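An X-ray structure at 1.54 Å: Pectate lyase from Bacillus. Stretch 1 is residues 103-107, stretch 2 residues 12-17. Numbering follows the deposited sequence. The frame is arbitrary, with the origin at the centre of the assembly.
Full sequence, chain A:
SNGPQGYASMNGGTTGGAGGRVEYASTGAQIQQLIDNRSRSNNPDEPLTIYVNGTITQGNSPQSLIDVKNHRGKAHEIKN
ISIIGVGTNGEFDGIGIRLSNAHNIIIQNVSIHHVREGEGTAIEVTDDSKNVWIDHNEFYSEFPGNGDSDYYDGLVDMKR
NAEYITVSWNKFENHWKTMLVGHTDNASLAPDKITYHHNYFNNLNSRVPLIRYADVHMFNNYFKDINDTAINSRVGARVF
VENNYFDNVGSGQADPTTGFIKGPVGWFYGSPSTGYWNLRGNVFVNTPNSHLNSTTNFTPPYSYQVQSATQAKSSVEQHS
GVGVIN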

ATOM      1  N   HIS A 103       2.504   4.440  14.752  1.00 12.21           N
ATOM      2  CA  HIS A 103       3.888   3.971  14.755  1.00 13.53           C
ATOM      3  C   HIS A 103       3.975   2.529  15.152  1.00 12.11           C
ATOM      4  O   HIS A 103       3.392   2.137  16.146  1.00 14.59           O
ATOM      5  CB  HIS A 103       4.703   4.828  15.704  1.00 15.15           C
ATOM      6  CG  HIS A 103       4.795   6.244  15.246  1.00 17.39           C
ATOM      7  ND1 HIS A 103       3.745   7.129  15.367  1.00 21.67           N
ATOM      8  CD2 HIS A 103       5.767   6.895  14.568  1.00 22.86           C
ATOM      9  CE1 HIS A 103       4.085   8.285  14.821  1.00 20.07           C
ATOM     10  NE2 HIS A 103       5.306   8.171  14.336  1.00 25.19           N
ATOM     11  N   ASN A 104       4.702   1.751  14.354  1.00 12.87           N
ATOM     12  CA  ASN A 104       4.897   0.327  14.607  1.00 12.93           C
ATOM     13  C   ASN A 104       3.560  -0.419  14.516  1.00 12.47           C
ATOM     14  O   ASN A 104       3.010  -0.914  15.519  1.00 12.71           O
ATOM     15  CB  ASN A 104       5.596   0.075  15.975  1.00 13.72           C
ATOM     16  CG  ASN A 104       5.963  -1.385  16.160  1.00 14.26           C
ATOM     17  OD1 ASN A 104       6.257  -2.070  15.180  1.00 14.01           O
ATOM     18  ND2 ASN A 104       5.905  -1.881  17.389  1.00 14.83           N
ATOM     19  N   ILE A 105       3.057  -0.488  13.287  1.00 12.03           N
ATOM     20  CA  ILE A 105       1.738  -1.024  12.989  1.00 10.84           C
ATOM     21  C   ILE A 105       1.848  -2.116  11.928  1.00  8.96           C
ATOM     22  O   ILE A 105       2.528  -1.925  10.915  1.00 11.33           O
ATOM     23  CB  ILE A 105       0.831   0.069  12.417  1.00 11.20           C
ATOM     24  CG1 ILE A 105       0.929   1.375  13.245  1.00 12.78           C
ATOM     25  CG2 ILE A 105      -0.596  -0.432  12.304  1.00 15.51           C
ATOM     26  CD1 ILE A 105       0.338   1.295  14.670  1.00 11.69           C
ATOM     27  N   ILE A 106       1.203  -3.247  12.164  1.00 10.44           N
ATOM     28  CA  ILE A 106       1.083  -4.306  11.178  1.00 10.22           C
ATOM     29  C   ILE A 106      -0.395  -4.502  10.803  1.00 10.84           C
ATOM     30  O   ILE A 106      -1.236  -4.634  11.679  1.00 11.42           O
ATOM     31  CB  ILE A 106       1.645  -5.618  11.741  1.00 11.09           C
ATOM     32  CG1 ILE A 106       3.119  -5.419  12.051  1.00 13.97           C
ATOM     33  CG2 ILE A 106       1.411  -6.784  10.742  1.00 11.85           C
ATOM     34  CD1 ILE A 106       3.804  -6.683  12.601  1.00 12.25           C
ATOM     35  N   ILE A 107      -0.706  -4.494   9.504  1.00 10.45           N
ATOM     36  CA  ILE A 107      -2.026  -4.926   9.002  1.00 10.48           C
ATOM     37  C   ILE A 107      -1.767  -6.125   8.105  1.00 10.67           C
ATOM     38  O   ILE A 107      -1.021  -6.019   7.109  1.00  9.65           O
ATOM     39  CB  ILE A 107      -2.690  -3.806   8.229  1.00 11.33           C
ATOM     40  CG1 ILE A 107      -2.806  -2.556   9.099  1.00 15.15           C
ATOM     41  CG2 ILE A 107      -4.071  -4.246   7.661  1.00 12.88           C
ATOM     42  CD1 ILE A 107      -3.298  -1.347   8.415  1.00 17.18           C
TER
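Stretch 2 12-17: GGTTGG

What fastens the GGTTGG segment to the strand corner? The amide side chain of Asn104 does most of the polar work. Asn104 OD1 accepts two backbone hydrogen bonds, from Thr15 N at 2.7 Å and from Gly16 N at 2.8 Å, so one carbonyl oxygen gathers two successive amides of the loop. The other end of the same group donates: Asn104 ND2 lies 3.2 Å from Thr15 OG1 in a third hydrogen bond. The CA-to-CB bond of Asn104 points sideways to the loop, but with chi1 at -173° (t) the end of the side chain comes nearer and reaches it.

How is the backbone shaped to allow this? The chain turns a corner at Asn104, whose phi and psi are 64° and 69°, before it runs on as a strand through Ile106 and Ile107. Stretch 2 has no regular helix or strand. Thr14 is extended, Thr15 has psi near -5°, and Gly16 adopts a positive phi of 58°, which by itself favours glycine.

Where do the two backbones come closest? Gly16 lies beside Ile105, their CA atoms 4.4 Å apart, and Gly16 CA also makes a CA-H...O contact of 3.3 Å with Asn104 O. The absence of a side chain matters here: a CB on Gly16 would fall 2.8 Å from Ile106 CG1, a clash.

What packs beyond the polar centre? Ile106 points toward the loop, and Ile106 CD1 rests 3.6 Å from Thr15 C and 3.7 Å from Gly16 N. Ile106 CG1 lies 3.8 Å from Thr14 CG2, a methyl that also sits 3.7 Å from Ile105 O. Ile105 itself points away, so its backbone makes the approach. His103 and Ile107 stay out of reach, as does Gly12, leaving a compact contact that buries 279 Å² over both sides.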

ATOM      1  N   GLY A  12      14.419   1.082  13.590  1.00 18.35           N
ATOM      2  CA  GLY A  12      14.026   0.293  14.748  1.00 20.68           C
ATOM      3  C   GLY A  12      13.189  -0.959  14.497  1.00 20.99           C
ATOM      4  O   GLY A  12      13.007  -1.774  15.400  1.00 19.32           O
ATOM      5  N   GLY A  13      12.639  -1.092  13.290  1.00 17.93           N
ATOM      6  CA  GLY A  13      11.901  -2.280  12.905  1.00 16.49           C
ATOM      7  C   GLY A  13      10.403  -2.166  13.162  1.00 15.09           C
ATOM      8  O   GLY A  13       9.922  -1.165  13.741  1.00 16.68           O
ATOM      9  N   THR A  14       9.677  -3.186  12.732  1.00 15.99           N
ATOM     10  CA  THR A  14       8.229  -3.226  12.919  1.00 14.56           C
ATOM     11  C   THR A  14       7.801  -4.571  13.497  1.00 16.85           C
ATOM     12  O   THR A  14       7.987  -5.637  12.875  1.00 17.36           O
ATOM     13  CB  THR A  14       7.500  -2.967  11.576  1.00 13.46           C
ATOM     14  OG1 THR A  14       7.927  -1.731  11.009  1.00 14.41           O
ATOM     15  CG2 THR A  14       6.013  -2.921  11.788  1.00 12.77           C
ATOM     16  N   THR A  15       7.254  -4.517  14.715  1.00 14.48           N
ATOM     17  CA  THR A  15       6.748  -5.674  15.414  1.00 14.01           C
ATOM     18  C   THR A  15       5.258  -5.563  15.723  1.00 14.80           C
ATOM     19  O   THR A  15       4.646  -6.512  16.203  1.00 15.07           O
ATOM     20  CB  THR A  15       7.473  -5.892  16.765  1.00 20.11           C
ATOM     21  OG1 THR A  15       7.335  -4.724  17.582  1.00 17.65           O
ATOM     22  CG2 THR A  15       8.960  -6.195  16.542  1.00 19.63           C
ATOM     23  N   GLY A  16       4.671  -4.413  15.422  1.00 14.84           N
ATOM     24  CA  GLY A  16       3.242  -4.235  15.645  1.00 14.94           C
ATOM     25  C   GLY A  16       2.808  -4.463  17.087  1.00 15.10           C
ATOM     26  O   GLY A  16       3.384  -3.897  18.049  1.00 15.56           O
ATOM     27  N   GLY A  17       1.778  -5.284  17.245  1.00 14.00           N
ATOM     28  CA  GLY A  17       1.178  -5.541  18.549  1.00 14.28           C
ATOM     29  C   GLY A  17       1.760  -6.740  19.246  1.00 17.43           C
ATOM     30  O   GLY A  17       1.203  -7.198  20.239  1.00 18.74           O
TER